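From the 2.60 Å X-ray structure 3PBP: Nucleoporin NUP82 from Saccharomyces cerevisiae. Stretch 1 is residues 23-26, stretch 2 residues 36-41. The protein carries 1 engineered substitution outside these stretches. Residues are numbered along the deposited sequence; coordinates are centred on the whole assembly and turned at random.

Stretch 1 (23-26) PRYI
Stretch 2 36-41: VFIQDN

Two neighbouring antiparallel strands of Nucleoporin NUP82, their axes 4.7 Å apart and their N-to-C directions at 176°, bury 382 Å² between the two stretches, about half of it on Tyr 25, Arg 24 and Ile 38. The backbone is extended, with phi/psi of -129/131 at Arg 24, -132/158 at Tyr 25 and -148/138 at Ile 26, facing -132/122 at Phe 37, -109/129 at Ile 38 and -164/130 at Gln 39; Asp 40 (59/39) and Asn 41 (61/32) then turn the chain out of the extended form. In register, CA of Tyr 25 lies 5.0 Å from CA of Ile 38, and CA of Ile 26 4.5 Å from CA of Phe 37.

Tyr 25 and Ile 38 form the hydrogen-bonded pair: Ile 38 N donates to Tyr 25 O at 2.9 Å (169°), and Tyr 25 N to Ile 38 O at 3.2 Å (159°). Their side chains share one face of the sheet. Tyr 25 (chi1 m, chi2 81°) presents its ring edge to Ile 38 (m, t), an apolar contact with CD1 of Tyr 25 4.2 Å from CB of Ile 38; the tyrosine hydroxyl is hydrogen-bonded elsewhere in the structure.

Arg 24, Ile 26, Phe 37 and Gln 39 occupy the other face. The end of Arg 24 (m, t, chi3 106°, chi4 -156°) comes nearer the second strand, where NE and NH2 both donate to OE1 of Gln 39 (t, t, chi3 -70°), at 3.1 and 3.3 Å; this neutral acceptor lies near the guanidinium plane, where the N-H groups point, though its position is less certain. NH2 of Arg 24 also lies 3.8 Å from CZ of Phe 37, at the ring edge. Phe 37 (t, chi2 69°) meets Ile 26 (t, t) along its edge, CD1 of Phe 37 to CB of Ile 26 measuring 4.3 Å.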

ATOM      1  N   PRO A  23       4.009 -29.020  -0.383  1.00 78.63           N
ATOM      2  CA  PRO A  23       3.969 -27.731   0.327  1.00 78.31           C
ATOM      3  C   PRO A  23       3.511 -27.857   1.788  1.00 77.57           C
ATOM      4  O   PRO A  23       2.502 -28.514   2.070  1.00 77.87           O
ATOM      5  CB  PRO A  23       3.006 -26.894  -0.528  1.00 79.00           C
ATOM      6  CG  PRO A  23       2.083 -27.930  -1.119  1.00 80.10           C
ATOM      7  CD  PRO A  23       3.032 -29.055  -1.488  1.00 78.78           C
ATOM      8  N   ARG A  24       4.254 -27.230   2.709  1.00 76.34           N
ATOM      9  CA  ARG A  24       3.936 -27.272   4.147  1.00 74.51           C
ATOM     10  C   ARG A  24       3.881 -25.898   4.812  1.00 73.18           C
ATOM     11  O   ARG A  24       4.796 -25.082   4.672  1.00 73.97           O
ATOM     12  CB  ARG A  24       4.966 -28.109   4.909  1.00 75.06           C
ATOM     13  CG  ARG A  24       5.003 -29.577   4.548  1.00 76.98           C
ATOM     14  CD  ARG A  24       6.257 -30.197   5.114  1.00 77.58           C
ATOM     15  NE  ARG A  24       5.986 -31.044   6.264  1.00 79.64           N
ATOM     16  CZ  ARG A  24       6.887 -31.333   7.197  1.00 81.24           C
ATOM     17  NH1 ARG A  24       8.120 -30.830   7.118  1.00 80.94           N
ATOM     18  NH2 ARG A  24       6.560 -32.134   8.205  1.00 81.15           N
ATOM     19  N   TYR A  25       2.817 -25.649   5.565  1.00 70.32           N
ATOM     20  CA  TYR A  25       2.681 -24.375   6.249  1.00 66.11           C
ATOM     21  C   TYR A  25       2.313 -24.574   7.699  1.00 63.08           C
ATOM     22  O   TYR A  25       1.794 -25.612   8.082  1.00 62.20           O
ATOM     23  CB  TYR A  25       1.621 -23.517   5.576  1.00 66.39           C
ATOM     24  CG  TYR A  25       1.811 -23.389   4.084  1.00 68.30           C
ATOM     25  CD1 TYR A  25       1.380 -24.398   3.214  1.00 68.18           C
ATOM     26  CD2 TYR A  25       2.408 -22.251   3.533  1.00 68.40           C
ATOM     27  CE1 TYR A  25       1.533 -24.277   1.831  1.00 67.25           C
ATOM     28  CE2 TYR A  25       2.566 -22.120   2.150  1.00 68.05           C
ATOM     29  CZ  TYR A  25       2.125 -23.137   1.305  1.00 67.93           C
ATOM     30  OH  TYR A  25       2.278 -23.017  -0.064  1.00 67.99           O
ATOM     31  N   ILE A  26       2.591 -23.563   8.503  1.00 60.78           N
ATOM     32  CA  ILE A  26       2.279 -23.618   9.919  1.00 58.77           C
ATOM     33  C   ILE A  26       1.940 -22.207  10.394  1.00 57.73           C
ATOM     34  O   ILE A  26       2.588 -21.236   9.999  1.00 58.70           O
ATOM     35  CB  ILE A  26       3.473 -24.182  10.722  1.00 58.05           C
ATOM     36  CG1 ILE A  26       3.098 -24.287  12.200  1.00 55.40           C
ATOM     37  CG2 ILE A  26       4.714 -23.304  10.506  1.00 57.23           C
ATOM     38  CD1 ILE A  26       4.194 -24.858  13.054  1.00 56.87           C
ATOM     39  N   VAL A  36      -1.958 -24.335  13.629  1.00 48.93           N
ATOM     40  CA  VAL A  36      -2.575 -24.794  12.387  1.00 50.99           C
ATOM     41  C   VAL A  36      -1.422 -25.301  11.527  1.00 52.32           C
ATOM     42  O   VAL A  36      -0.407 -24.620  11.360  1.00 51.66           O
ATOM     43  CB  VAL A  36      -3.357 -23.672  11.632  1.00 50.52           C
ATOM     44  CG1 VAL A  36      -3.895 -24.201  10.302  1.00 47.77           C
ATOM     45  CG2 VAL A  36      -4.539 -23.217  12.464  1.00 52.09           C
ATOM     46  N   PHE A  37      -1.596 -26.496  10.978  1.00 54.79           N
ATOM     47  CA  PHE A  37      -0.567 -27.157  10.185  1.00 58.08           C
ATOM     48  C   PHE A  37      -1.136 -27.681   8.874  1.00 58.63           C
ATOM     49  O   PHE A  37      -2.082 -28.465   8.885  1.00 59.57           O
ATOM     50  CB  PHE A  37      -0.021 -28.315  11.027  1.00 60.16           C
ATOM     51  CG  PHE A  37       1.172 -29.003  10.440  1.00 64.33           C
ATOM     52  CD1 PHE A  37       2.403 -28.364  10.369  1.00 65.66           C
ATOM     53  CD2 PHE A  37       1.083 -30.323  10.014  1.00 65.68           C
ATOM     54  CE1 PHE A  37       3.525 -29.034   9.886  1.00 65.95           C
ATOM     55  CE2 PHE A  37       2.196 -30.996   9.533  1.00 66.45           C
ATOM     56  CZ  PHE A  37       3.421 -30.348   9.471  1.00 66.30           C
ATOM     57  N   ILE A  38      -0.578 -27.248   7.747  1.00 59.99           N
ATOM     58  CA  ILE A  38      -1.058 -27.713   6.439  1.00 61.77           C
ATOM     59  C   ILE A  38      -0.043 -28.649   5.771  1.00 64.41           C
ATOM     60  O   ILE A  38       1.147 -28.329   5.657  1.00 64.65           O
ATOM     61  CB  ILE A  38      -1.364 -26.543   5.479  1.00 59.89           C
ATOM     62  CG1 ILE A  38      -2.483 -25.684   6.058  1.00 59.80           C
ATOM     63  CG2 ILE A  38      -1.786 -27.084   4.119  1.00 58.78           C
ATOM     64  CD1 ILE A  38      -2.951 -24.611   5.127  1.00 60.13           C
ATOM     65  N   GLN A  39      -0.527 -29.808   5.329  1.00 66.41           N
ATOM     66  CA  GLN A  39       0.326 -30.817   4.702  1.00 67.57           C
ATOM     67  C   GLN A  39      -0.522 -31.847   3.940  1.00 68.38           C
ATOM     68  O   GLN A  39      -1.494 -32.394   4.481  1.00 68.70           O
ATOM     69  CB  GLN A  39       1.156 -31.479   5.797  1.00 68.16           C
ATOM     70  CG  GLN A  39       1.721 -32.837   5.493  1.00 69.82           C
ATOM     71  CD  GLN A  39       2.502 -33.368   6.679  1.00 72.40           C
ATOM     72  OE1 GLN A  39       3.593 -32.866   7.005  1.00 73.00           O
ATOM     73  NE2 GLN A  39       1.939 -34.370   7.355  1.00 72.21           N
ATOM     74  N   ASP A  40      -0.155 -32.093   2.683  1.00 68.34           N
ATOM     75  CA  ASP A  40      -0.882 -33.026   1.821  1.00 69.08           C
ATOM     76  C   ASP A  40      -2.331 -32.624   1.628  1.00 67.87           C
ATOM     77  O   ASP A  40      -3.221 -33.471   1.594  1.00 69.01           O
ATOM     78  CB  ASP A  40      -0.850 -34.450   2.381  1.00 72.70           C
ATOM     79  CG  ASP A  40       0.547 -35.045   2.380  1.00 77.69           C
ATOM     80  OD1 ASP A  40       1.322 -34.722   1.438  1.00 79.12           O
ATOM     81  OD2 ASP A  40       0.856 -35.842   3.309  1.00 77.74           O
ATOM     82  N   ASN A  41      -2.566 -31.331   1.491  1.00 66.34           N
ATOM     83  CA  ASN A  41      -3.916 -30.823   1.304  1.00 66.41           C
ATOM     84  C   ASN A  41      -4.843 -31.149   2.464  1.00 65.31           C
ATOM     85  O   ASN A  41      -6.042 -31.341   2.273  1.00 65.61           O
ATOM     86  CB  ASN A  41      -4.516 -31.346   0.002  1.00 66.59           C
ATOM     87  CG  ASN A  41      -3.713 -30.922  -1.209  1.00 68.51           C
ATOM     88  OD1 ASN A  41      -3.485 -29.733  -1.440  1.00 69.99           O
ATOM     89  ND2 ASN A  41      -3.277 -31.893  -1.989  1.00 68.82           N
TER